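Local coordinates for probable ABC transporter extracellular-binding protein yckB (Bacillus subtilis, PDB 2IEE) that probably serves as the extracellular solute-binding lipoprotein of a binding-protein-dependent ABC transport system, at residues 31-36 and 184-189; 47-52 and 248-253; 68-73 and 81-86; 74-79 and 89-94; 155-158 and 163-166. One frame throughout, in Å; residues are numbered along the deposited sequence.

Contact 1 (31-36 and 184-189); sequences LYPTSY and QTLALA
P33 and L186 point at each other head-on: CD1 of the leucine meets the pyrrolidine ring at CG, 3.8 Å from P33 CG to L186 CD1, with P33 CD slightly farther off. L186 carries most of the buried surface. Its CG is anti to its own carbonyl carbon (chi1 -70°) and its chain then runs straight out (chi2 179°), which sends CD1 away from helix 181-190 toward the loop. The same methyl reaches the ring of Y32 at an oblique angle, L186 CD1 to Y32 CE2 4.4 Å. In this two-lobed solute-binding-protein fold the loop 31-36 follows strand 22-27 of the parallel sheet, whereas the helix follows strand 176-180 of the mixed sheet; the leucine is thus a small apolar bridge between parts built on different sheets. The loop has a cis peptide bond before P33 and a classic beta bulge, in which T34 and S35 both face L31, whose O accepts from both backbone nitrogens. P33 CB rests 3.5 Å above the plane of the Y32 ring, over its centre, and Y32 CD1 in turn lies over the centre of the Y36 ring. F245 touches P33 and N246 touches L186.

Contact 2 (47-52 and 248-253); sequences TGYEVE and ADVSKK
The ring of Y49 has V250 on one face: CG2 of the valine lies 3.8 Å above the ring plane, displaced toward the rim, near CE2 and CZ. This is a CH-pi contact, with V250 CG2 4.2 Å from the centroid of the Y49 ring and 25° off its normal. At the hydroxyl end, Y49 OH has S251 CB beside it at 3.6 Å. The pieces joined are the first turn of helix 49-60, with G48 as its N-cap, and an Asx turn within a type I beta turn (D249 to K252) beyond helix 236-244, near the C-terminal end of this solute-binding protein. Y49 sets its CG anti to the backbone N (chi1 177°), which carries the ring off the helix start toward the valine, the two side chains approaching from opposite directions. The phenol oxygen is held by the carbonyl O of Y107, and S241 OG, which bonds to V250 N and A248 O, links the turn to helix 236-244. At the helix start T47 OG1 donates to E52 OE2, on its anti side and somewhat out of the carboxylate plane. D249 OD1 grips S251 twice: S251 OG donates to the syn lone pair of D249 OD1 at 2.7 Å, while S251 N comes from above the carboxylate plane, 3.1 Å from D249 OD1.

Contact 3 (68-73 and 81-86); sequences KEMGID and SGQVDA
M70, present as selenomethionine, puts its terminal methyl against V84 and Q83, and these three residues carry most of the buried surface. They lie at the two ends of a beta-alpha-beta crossover: strand 64-69 leads through 68-73 into helix 75-81, and the segment 81-86 brings the chain back into strand 86-87, with strand 22-27 lying between the two in the parallel sheet. M70 and V84 reach toward each other tip to tip, M70 CE to V84 CG1 4.0 Å. The methyl gets there through a bend at the selenium (chi3 81°), which turns CE aside from the otherwise straight run of the chain. Q83 and M70 approach from opposite directions, the glutamine chain extended with CG anti to the backbone N (chi1 -169°); M70 CE to Q83 NE2 is 3.7 Å, a van der Waals contact rather than a polar one. V84 is the buried member of the group, also touching V24, A78 and V79, while Q83 lies at the exposed margin. M70 in turn touches A26 of the central strand and M75 of the helix. G82, with its positive phi, takes the chain out of the helix just before Q83. K68 adds its aliphatic part while its NZ goes off to a salt bridge with E66; K68 CG stands 4.4 Å from V84 CG1.

Contact 4 (74-79 and 89-94); sequences GMLTAV and NDIDVT
This is a buried, mainly apolar contact in which helix 75-81, the crossover helix of a beta-alpha-beta unit, packs on the loop running from strand 86-87 to helix 95-98. M75 and N89 carry most of it, their side chains crossing at about a right angle. M75 is a selenomethionine, and M75 SE lies 3.6 Å from N89 CB; the methyl bends round beside the amide, M75 CE to N89 CG 4.2 Å. CG of M75 is anti to its backbone N (chi1 -166°), which carries the chain out from the first helical turn to the loop. N89 also touches L31 and I72, and an alanine here would probably leave a gap beside the M75 methyl and those two side chains where the amide had been. In family 3 relatives the loop at this place helps line the solute cleft, and the same may hold here; D90 forms a salt bridge with K108, and D92 OD1 bonds to Q209 NE2. T94 OG1 caps the next helix at R97 N. One residue along from M75, L76 meets the loop more loosely, L76 CD2 lying 4.4 Å from I91 CD1.

Contact 5 (155-158 and 163-166); sequences VIYD and EQYL
Y157 lays a face of its ring against the edge of Y165, in a T-shaped pair with centroids 4.5 Å apart and planes at 61°. The residues join the loop after strand 153-154 to helix 162-171, the helix of a beta-alpha-beta crossover that returns to strand 176-180; both tyrosines also touch A136 on the strand in between. Starting at CB, Y157 passes the far end of its partner, Y157 CB to Y165 OH 4.0 Å, since the two side chains slide past each other in opposite directions. CG, anti to the carbonyl carbon (chi1 -82°), turns the ring to the helix, with Y165 CE1 3.7 Å from Y157 CG. The tightest point follows at Y157 CD1, 3.3 Å from Y165 CE1, this edge carbon standing over the face but offset toward the rim. Farther out, Y157 CZ lies 3.7 Å from Y165 CD1, and Q164 CG approaches Y157 CE2 obliquely. At the tip, Y157 OH is hydrogen-bonded to D168 OD2 and weakly receives a water that also donates to Y165 O, 2.7 Å from that oxygen. A leucine in place of Y157 would probably leave the Y165 edge without an aromatic face and the D168 carboxylate without its phenol partner. The contact thus combines ring C-H groups directed at pi electrons with a polar tip tied, directly and through water, to the same helix.

Overall arrangement
Contacts 1 and 2 are neighbours, centres 11 Å apart, sewn together by backbone bonds: P33 O to Y49 N (2.9 Å) and Y36 O to T47 N (2.7 Å). E50 OE1 ties contact 2 to contact 4 through D90 N at 2.7 Å, and L31 of contact 1 also packs on that loop. Contacts 3 and 4, centres 8 Å apart, share helix 75-81 and its flanks, V84 N lying 3.2 Å from A78 O. Contact 5 belongs to the other lobe, its centre about 32 Å from that of contact 3; A187 CB touches L166 CD1 at 4.0 Å, linking it to contact 1. Contact 1 therefore reaches across the two-lobed arrangement, whose cleft holds the solute in this family.

Contact 1 (31-36 and 184-189)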
# COMPACT_ATOMS: atom_id res chain seq x y z
N LEU A 31 -3.20 0.65 8.09
CA LEU A 31 -3.24 0.76 6.63
C LEU A 31 -4.15 -0.27 5.96
O LEU A 31 -3.68 -1.23 5.36
CB LEU A 31 -1.83 0.62 6.05
CG LEU A 31 -0.76 1.62 6.51
CD1 LEU A 31 0.59 1.22 5.93
CD2 LEU A 31 -1.14 3.03 6.07
N TYR A 32 -5.46 -0.06 6.06
CA TYR A 32 -6.40 -0.98 5.43
C TYR A 32 -6.16 -0.91 3.92
O TYR A 32 -5.95 0.17 3.38
CB TYR A 32 -7.83 -0.55 5.76
CG TYR A 32 -8.88 -1.35 5.03
CD1 TYR A 32 -9.22 -2.64 5.44
CD2 TYR A 32 -9.53 -0.82 3.92
CE1 TYR A 32 -10.18 -3.39 4.75
CE2 TYR A 32 -10.48 -1.55 3.23
CZ TYR A 32 -10.80 -2.83 3.64
OH TYR A 32 -11.72 -3.56 2.93
N PRO A 33 -6.19 -2.05 3.22
CA PRO A 33 -6.42 -3.43 3.67
C PRO A 33 -5.13 -4.27 3.69
O PRO A 33 -5.18 -5.48 3.48
CB PRO A 33 -7.38 -3.94 2.62
CG PRO A 33 -6.73 -3.40 1.36
CD PRO A 33 -6.33 -1.97 1.76
N THR A 34 -3.99 -3.64 3.95
CA THR A 34 -2.74 -4.39 3.95
C THR A 34 -2.20 -4.71 5.34
O THR A 34 -1.49 -5.70 5.54
CB THR A 34 -1.68 -3.65 3.12
OG1 THR A 34 -0.65 -4.58 2.74
CG2 THR A 34 -1.06 -2.51 3.92
N SER A 35 -2.51 -3.85 6.30
CA SER A 35 -2.09 -4.04 7.68
C SER A 35 -3.09 -3.29 8.57
O SER A 35 -3.00 -2.08 8.72
CB SER A 35 -0.68 -3.48 7.90
OG SER A 35 -0.30 -3.62 9.26
N TYR A 36 -4.04 -4.02 9.13
CA TYR A 36 -5.06 -3.42 9.98
C TYR A 36 -5.64 -4.46 10.92
O TYR A 36 -5.23 -5.62 10.88
CB TYR A 36 -6.19 -2.83 9.12
CG TYR A 36 -6.98 -3.89 8.37
CD1 TYR A 36 -6.44 -4.53 7.26
CD2 TYR A 36 -8.24 -4.28 8.81
CE1 TYR A 36 -7.15 -5.53 6.60
CE2 TYR A 36 -8.96 -5.28 8.17
CZ TYR A 36 -8.41 -5.90 7.06
OH TYR A 36 -9.11 -6.90 6.44
N GLN A 184 -8.45 2.88 -4.51
CA GLN A 184 -9.59 3.51 -5.16
C GLN A 184 -10.54 2.50 -5.80
O GLN A 184 -11.73 2.76 -5.90
CB GLN A 184 -9.11 4.55 -6.20
CG GLN A 184 -8.23 5.64 -5.57
CD GLN A 184 -8.23 6.96 -6.34
OE1 GLN A 184 -7.94 7.00 -7.53
NE2 GLN A 184 -8.54 8.04 -5.64
N THR A 185 -10.03 1.35 -6.23
CA THR A 185 -10.91 0.34 -6.82
C THR A 185 -11.84 -0.17 -5.72
O THR A 185 -12.98 -0.55 -5.98
CB THR A 185 -10.14 -0.87 -7.38
OG1 THR A 185 -9.49 -1.56 -6.31
CG2 THR A 185 -9.11 -0.42 -8.41
N LEU A 186 -11.33 -0.18 -4.50
CA LEU A 186 -12.14 -0.64 -3.37
C LEU A 186 -13.22 0.39 -3.10
O LEU A 186 -14.32 0.03 -2.68
CB LEU A 186 -11.27 -0.85 -2.13
CG LEU A 186 -10.32 -2.04 -2.26
CD1 LEU A 186 -9.47 -2.18 -1.01
CD2 LEU A 186 -11.14 -3.31 -2.49
N ALA A 187 -12.91 1.66 -3.34
CA ALA A 187 -13.87 2.74 -3.14
C ALA A 187 -15.06 2.52 -4.06
O ALA A 187 -16.21 2.58 -3.62
CB ALA A 187 -13.22 4.08 -3.43
N LEU A 188 -14.78 2.26 -5.33
CA LEU A 188 -15.82 2.01 -6.33
C LEU A 188 -16.62 0.76 -5.98
O LEU A 188 -17.85 0.76 -6.06
CB LEU A 188 -15.19 1.84 -7.72
CG LEU A 188 -14.89 3.07 -8.57
CD1 LEU A 188 -14.28 4.18 -7.74
CD2 LEU A 188 -13.95 2.67 -9.69
N ALA A 189 -15.93 -0.30 -5.57
CA ALA A 189 -16.60 -1.54 -5.22
C ALA A 189 -17.53 -1.35 -4.03
O ALA A 189 -18.58 -1.98 -3.94
CB ALA A 189 -15.58 -2.62 -4.90

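Contact 2 (47-52 and 248-253)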
# COMPACT_ATOMS: atom_id res chain seq x y z
N THR A 47 -4.28 -8.17 10.73
CA THR A 47 -4.34 -8.91 9.48
C THR A 47 -4.07 -7.98 8.30
O THR A 47 -3.44 -6.94 8.47
CB THR A 47 -5.73 -9.59 9.35
OG1 THR A 47 -5.76 -10.39 8.16
CG2 THR A 47 -6.83 -8.56 9.31
N GLY A 48 -4.52 -8.36 7.11
CA GLY A 48 -4.28 -7.52 5.94
C GLY A 48 -3.36 -8.21 4.94
O GLY A 48 -2.59 -9.10 5.31
N TYR A 49 -3.43 -7.79 3.68
CA TYR A 49 -2.61 -8.42 2.65
C TYR A 49 -1.14 -8.65 3.01
O TYR A 49 -0.69 -9.79 3.04
CB TYR A 49 -2.69 -7.61 1.35
CG TYR A 49 -1.80 -8.18 0.27
CD1 TYR A 49 -2.06 -9.43 -0.29
CD2 TYR A 49 -0.67 -7.49 -0.16
CE1 TYR A 49 -1.21 -9.98 -1.24
CE2 TYR A 49 0.18 -8.03 -1.11
CZ TYR A 49 -0.09 -9.27 -1.65
OH TYR A 49 0.76 -9.81 -2.58
N GLU A 50 -0.40 -7.58 3.30
CA GLU A 50 1.02 -7.70 3.62
C GLU A 50 1.28 -8.52 4.88
O GLU A 50 2.21 -9.33 4.93
CB GLU A 50 1.66 -6.31 3.74
CG GLU A 50 3.17 -6.36 3.98
CD GLU A 50 3.84 -5.00 3.91
OE1 GLU A 50 3.15 -3.97 4.07
OE2 GLU A 50 5.07 -4.95 3.70
N VAL A 51 0.46 -8.31 5.90
CA VAL A 51 0.61 -9.04 7.16
C VAL A 51 0.47 -10.54 6.89
O VAL A 51 1.29 -11.34 7.36
CB VAL A 51 -0.46 -8.59 8.18
CG1 VAL A 51 -0.54 -9.54 9.35
CG2 VAL A 51 -0.13 -7.19 8.67
N GLU A 52 -0.54 -10.93 6.13
CA GLU A 52 -0.76 -12.34 5.83
C GLU A 52 0.33 -12.90 4.94
O GLU A 52 0.71 -14.07 5.08
CB GLU A 52 -2.14 -12.56 5.19
CG GLU A 52 -3.33 -12.19 6.08
CD GLU A 52 -3.30 -12.87 7.44
OE1 GLU A 52 -2.84 -14.02 7.54
OE2 GLU A 52 -3.76 -12.25 8.43
N ALA A 248 -8.73 -8.45 -7.10
CA ALA A 248 -7.62 -7.93 -7.89
C ALA A 248 -6.34 -8.61 -7.41
O ALA A 248 -6.27 -9.06 -6.26
CB ALA A 248 -7.51 -6.43 -7.72
N ASP A 249 -5.35 -8.72 -8.28
CA ASP A 249 -4.08 -9.36 -7.92
C ASP A 249 -2.96 -8.32 -7.97
O ASP A 249 -2.36 -8.09 -9.03
CB ASP A 249 -3.77 -10.52 -8.86
CG ASP A 249 -2.45 -11.20 -8.53
OD1 ASP A 249 -1.85 -10.87 -7.49
OD2 ASP A 249 -2.02 -12.08 -9.30
N VAL A 250 -2.66 -7.72 -6.83
CA VAL A 250 -1.64 -6.69 -6.75
C VAL A 250 -0.19 -7.20 -6.74
O VAL A 250 0.74 -6.40 -6.77
CB VAL A 250 -1.84 -5.82 -5.49
CG1 VAL A 250 -3.29 -5.38 -5.40
CG2 VAL A 250 -1.44 -6.60 -4.24
N SER A 251 -0.01 -8.52 -6.72
CA SER A 251 1.34 -9.09 -6.68
C SER A 251 2.07 -9.11 -8.02
O SER A 251 3.25 -9.43 -8.07
CB SER A 251 1.30 -10.51 -6.11
OG SER A 251 0.70 -11.42 -7.01
N LYS A 252 1.37 -8.76 -9.09
CA LYS A 252 1.97 -8.73 -10.42
C LYS A 252 1.89 -7.34 -11.00
O LYS A 252 0.87 -6.66 -10.87
CB LYS A 252 1.28 -9.74 -11.33
CG LYS A 252 1.47 -11.18 -10.88
CD LYS A 252 0.68 -12.15 -11.73
CE LYS A 252 0.83 -13.57 -11.21
NZ LYS A 252 0.04 -14.53 -12.01
N LYS A 253 2.96 -6.90 -11.66
CA LYS A 253 3.01 -5.57 -12.25
C LYS A 253 2.01 -5.40 -13.39
O LYS A 253 1.86 -6.27 -14.24
CB LYS A 253 4.42 -5.29 -12.78
CG LYS A 253 4.62 -3.87 -13.29
CD LYS A 253 5.93 -3.77 -14.06
CE LYS A 253 6.31 -2.33 -14.33
NZ LYS A 253 6.67 -1.63 -13.07

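Contact 3 (68-73 and 81-86)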
# COMPACT_ATOMS: atom_id res chain seq x y z
N LYS A 68 5.13 -6.46 15.84
CA LYS A 68 5.27 -5.34 16.76
C LYS A 68 4.64 -4.13 16.09
O LYS A 68 5.15 -3.64 15.08
CB LYS A 68 6.74 -5.06 17.06
CG LYS A 68 7.43 -6.13 17.90
CD LYS A 68 6.76 -6.29 19.26
CE LYS A 68 7.48 -7.33 20.11
NZ LYS A 68 6.78 -7.58 21.40
N GLU A 69 3.54 -3.66 16.65
CA GLU A 69 2.83 -2.52 16.10
C GLU A 69 3.45 -1.21 16.57
O GLU A 69 3.66 -1.01 17.76
CB GLU A 69 1.37 -2.58 16.51
CG GLU A 69 0.65 -3.80 15.95
CD GLU A 69 -0.77 -3.91 16.43
OE1 GLU A 69 -1.46 -2.86 16.47
OE2 GLU A 69 -1.21 -5.03 16.77
N MSE A 70 3.74 -0.33 15.61
CA MSE A 70 4.34 0.97 15.90
C MSE A 70 4.16 1.91 14.71
O MSE A 70 3.83 1.47 13.61
CB MSE A 70 5.84 0.79 16.19
CG MSE A 70 6.62 0.19 15.03
SE MSE A 70 8.51 -0.01 15.35
CE MSE A 70 8.46 -1.65 16.38
N GLY A 71 4.38 3.20 14.94
CA GLY A 71 4.24 4.17 13.86
C GLY A 71 5.31 3.95 12.81
O GLY A 71 6.33 3.31 13.07
N ILE A 72 5.09 4.49 11.61
CA ILE A 72 6.05 4.35 10.53
C ILE A 72 7.38 4.97 10.94
O ILE A 72 8.45 4.52 10.53
CB ILE A 72 5.54 5.02 9.24
CG1 ILE A 72 6.51 4.75 8.08
CG2 ILE A 72 5.40 6.52 9.45
CD1 ILE A 72 6.56 3.29 7.65
N ASP A 73 7.31 6.01 11.77
CA ASP A 73 8.50 6.70 12.23
C ASP A 73 9.28 5.83 13.22
O ASP A 73 8.71 5.26 14.14
CB ASP A 73 8.12 8.02 12.90
CG ASP A 73 9.33 8.78 13.43
OD1 ASP A 73 10.25 9.05 12.63
OD2 ASP A 73 9.35 9.09 14.64
N SER A 81 18.67 -0.97 14.51
CA SER A 81 19.05 -1.21 15.90
C SER A 81 18.98 -2.69 16.25
O SER A 81 19.58 -3.13 17.23
CB SER A 81 18.13 -0.43 16.83
OG SER A 81 16.79 -0.91 16.74
N GLY A 82 18.24 -3.45 15.45
CA GLY A 82 18.10 -4.87 15.72
C GLY A 82 16.89 -5.10 16.62
O GLY A 82 16.66 -6.21 17.08
N GLN A 83 16.14 -4.04 16.87
CA GLN A 83 14.94 -4.11 17.70
C GLN A 83 13.97 -5.13 17.10
O GLN A 83 13.34 -5.91 17.81
CB GLN A 83 14.29 -2.73 17.78
CG GLN A 83 13.19 -2.60 18.83
CD GLN A 83 12.58 -1.21 18.85
OE1 GLN A 83 13.30 -0.21 18.95
NE2 GLN A 83 11.25 -1.14 18.76
N VAL A 84 13.85 -5.10 15.78
CA VAL A 84 12.98 -6.02 15.07
C VAL A 84 13.80 -6.64 13.95
O VAL A 84 14.84 -6.10 13.57
CB VAL A 84 11.78 -5.29 14.46
CG1 VAL A 84 10.88 -4.75 15.56
CG2 VAL A 84 12.26 -4.16 13.58
N ASP A 85 13.34 -7.77 13.41
CA ASP A 85 14.05 -8.45 12.33
C ASP A 85 13.69 -7.88 10.96
O ASP A 85 14.46 -8.02 10.00
CB ASP A 85 13.74 -9.95 12.35
CG ASP A 85 14.12 -10.62 13.65
OD1 ASP A 85 15.24 -10.38 14.14
OD2 ASP A 85 13.30 -11.39 14.19
N ALA A 86 12.53 -7.25 10.87
CA ALA A 86 12.10 -6.69 9.60
C ALA A 86 10.91 -5.76 9.82
O ALA A 86 10.31 -5.74 10.89
CB ALA A 86 11.71 -7.81 8.64

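Contact 4 (74-79 and 89-94)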
# COMPACT_ATOMS: atom_id res chain seq x y z
N GLY A 74 10.59 5.75 13.03
CA GLY A 74 11.43 4.96 13.91
C GLY A 74 11.38 3.48 13.60
O GLY A 74 12.11 2.68 14.19
N MSE A 75 10.52 3.10 12.66
CA MSE A 75 10.38 1.71 12.27
C MSE A 75 11.67 1.24 11.62
O MSE A 75 12.23 0.20 12.00
CB MSE A 75 9.21 1.57 11.29
CG MSE A 75 8.74 0.14 11.07
SE MSE A 75 7.11 0.09 10.01
CE MSE A 75 5.81 0.39 11.41
N LEU A 76 12.16 2.00 10.65
CA LEU A 76 13.39 1.65 9.95
C LEU A 76 14.56 1.65 10.93
O LEU A 76 15.50 0.88 10.79
CB LEU A 76 13.66 2.66 8.83
CG LEU A 76 12.64 2.72 7.70
CD1 LEU A 76 12.87 3.97 6.88
CD2 LEU A 76 12.75 1.48 6.83
N THR A 77 14.49 2.53 11.93
CA THR A 77 15.53 2.63 12.94
C THR A 77 15.54 1.37 13.79
O THR A 77 16.59 0.92 14.25
CB THR A 77 15.32 3.85 13.87
OG1 THR A 77 15.46 5.06 13.11
CG2 THR A 77 16.32 3.85 15.00
N ALA A 78 14.35 0.80 14.00
CA ALA A 78 14.21 -0.40 14.79
C ALA A 78 14.85 -1.56 14.04
O ALA A 78 15.36 -2.51 14.64
CB ALA A 78 12.75 -0.69 15.05
N VAL A 79 14.83 -1.49 12.71
CA VAL A 79 15.42 -2.53 11.89
C VAL A 79 16.94 -2.47 12.00
O VAL A 79 17.61 -3.50 12.11
CB VAL A 79 15.01 -2.36 10.41
CG1 VAL A 79 15.73 -3.39 9.55
CG2 VAL A 79 13.50 -2.51 10.26
N ASN A 89 5.35 -2.56 6.09
CA ASN A 89 4.36 -1.51 6.22
C ASN A 89 4.19 -0.72 4.94
O ASN A 89 4.35 0.50 4.94
CB ASN A 89 4.78 -0.57 7.36
CG ASN A 89 3.63 0.30 7.86
OD1 ASN A 89 3.82 1.48 8.15
ND2 ASN A 89 2.45 -0.30 7.97
N ASP A 90 3.89 -1.41 3.84
CA ASP A 90 3.66 -0.74 2.57
C ASP A 90 4.82 0.20 2.21
O ASP A 90 4.61 1.28 1.67
CB ASP A 90 2.35 0.04 2.65
CG ASP A 90 1.69 0.24 1.30
OD1 ASP A 90 1.53 -0.75 0.56
OD2 ASP A 90 1.33 1.39 1.00
N ILE A 91 6.04 -0.22 2.51
CA ILE A 91 7.22 0.60 2.24
C ILE A 91 7.72 0.42 0.81
O ILE A 91 8.04 -0.69 0.38
CB ILE A 91 8.34 0.26 3.23
CG1 ILE A 91 7.80 0.39 4.66
CG2 ILE A 91 9.52 1.19 3.02
CD1 ILE A 91 8.75 -0.08 5.73
N ASP A 92 7.78 1.53 0.07
CA ASP A 92 8.22 1.47 -1.32
C ASP A 92 9.69 1.12 -1.45
O ASP A 92 10.52 1.44 -0.59
CB ASP A 92 7.99 2.81 -2.03
CG ASP A 92 6.53 3.26 -2.00
OD1 ASP A 92 5.64 2.40 -2.13
OD2 ASP A 92 6.29 4.48 -1.86
N VAL A 93 10.01 0.42 -2.53
CA VAL A 93 11.38 0.07 -2.82
C VAL A 93 11.91 1.29 -3.56
O VAL A 93 11.32 1.71 -4.55
CB VAL A 93 11.48 -1.15 -3.76
CG1 VAL A 93 12.94 -1.46 -4.05
CG2 VAL A 93 10.79 -2.35 -3.14
N THR A 94 12.99 1.88 -3.06
CA THR A 94 13.59 3.04 -3.72
C THR A 94 15.10 2.82 -3.71
O THR A 94 15.62 2.12 -2.85
CB THR A 94 13.29 4.36 -2.98
OG1 THR A 94 13.99 4.38 -1.73
CG2 THR A 94 11.79 4.50 -2.74

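Contact 5 (155-158 and 163-166)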
# COMPACT_ATOMS: atom_id res chain seq x y z
N VAL A 155 -8.75 21.01 -0.88
CA VAL A 155 -9.93 21.17 -0.05
C VAL A 155 -9.61 20.72 1.38
O VAL A 155 -9.16 19.60 1.60
CB VAL A 155 -11.11 20.34 -0.59
CG1 VAL A 155 -12.33 20.52 0.31
CG2 VAL A 155 -11.44 20.78 -2.01
N ILE A 156 -9.84 21.62 2.33
CA ILE A 156 -9.57 21.31 3.73
C ILE A 156 -10.80 20.78 4.45
O ILE A 156 -11.80 21.47 4.56
CB ILE A 156 -9.07 22.56 4.50
CG1 ILE A 156 -7.65 22.91 4.06
CG2 ILE A 156 -9.08 22.29 5.99
CD1 ILE A 156 -6.65 21.83 4.40
N TYR A 157 -10.71 19.54 4.92
CA TYR A 157 -11.81 18.91 5.65
C TYR A 157 -11.49 18.90 7.14
O TYR A 157 -10.33 18.74 7.53
CB TYR A 157 -12.01 17.47 5.19
CG TYR A 157 -12.82 17.31 3.93
CD1 TYR A 157 -12.24 17.47 2.67
CD2 TYR A 157 -14.16 16.94 3.99
CE1 TYR A 157 -12.99 17.26 1.50
CE2 TYR A 157 -14.92 16.74 2.84
CZ TYR A 157 -14.33 16.90 1.60
OH TYR A 157 -15.09 16.68 0.48
N ASP A 158 -12.51 19.04 7.97
CA ASP A 158 -12.31 19.04 9.41
C ASP A 158 -11.97 17.62 9.85
O ASP A 158 -10.89 17.37 10.38
CB ASP A 158 -13.58 19.51 10.12
CG ASP A 158 -13.39 19.68 11.61
OD1 ASP A 158 -13.13 18.66 12.29
OD2 ASP A 158 -13.51 20.82 12.11
N GLU A 163 -16.57 7.78 2.80
CA GLU A 163 -17.86 7.91 2.15
C GLU A 163 -18.17 9.37 1.88
O GLU A 163 -18.73 9.71 0.83
CB GLU A 163 -18.95 7.29 3.04
CG GLU A 163 -20.37 7.61 2.61
CD GLU A 163 -21.40 6.75 3.33
OE1 GLU A 163 -21.16 6.41 4.51
OE2 GLU A 163 -22.43 6.41 2.71
N GLN A 164 -17.80 10.23 2.81
CA GLN A 164 -18.04 11.66 2.67
C GLN A 164 -17.25 12.23 1.50
O GLN A 164 -17.78 12.95 0.66
CB GLN A 164 -17.68 12.39 3.96
CG GLN A 164 -18.08 13.85 3.96
CD GLN A 164 -19.56 14.03 3.69
OE1 GLN A 164 -20.41 13.55 4.45
NE2 GLN A 164 -19.89 14.70 2.59
N TYR A 165 -15.96 11.90 1.45
CA TYR A 165 -15.10 12.37 0.37
C TYR A 165 -15.68 11.98 -0.99
O TYR A 165 -15.77 12.80 -1.90
CB TYR A 165 -13.70 11.76 0.49
CG TYR A 165 -12.83 12.37 1.57
CD1 TYR A 165 -12.41 13.69 1.50
CD2 TYR A 165 -12.37 11.59 2.63
CE1 TYR A 165 -11.55 14.22 2.45
CE2 TYR A 165 -11.51 12.12 3.59
CZ TYR A 165 -11.10 13.44 3.49
OH TYR A 165 -10.23 13.95 4.42
N LEU A 166 -16.08 10.73 -1.12
CA LEU A 166 -16.62 10.22 -2.37
C LEU A 166 -17.93 10.89 -2.79
O LEU A 166 -18.11 11.22 -3.96
CB LEU A 166 -16.79 8.70 -2.27
CG LEU A 166 -15.50 7.92 -1.98
CD1 LEU A 166 -15.85 6.48 -1.61
CD2 LEU A 166 -14.58 7.95 -3.20
O HOH W 1 -14.00 14.80 -2.06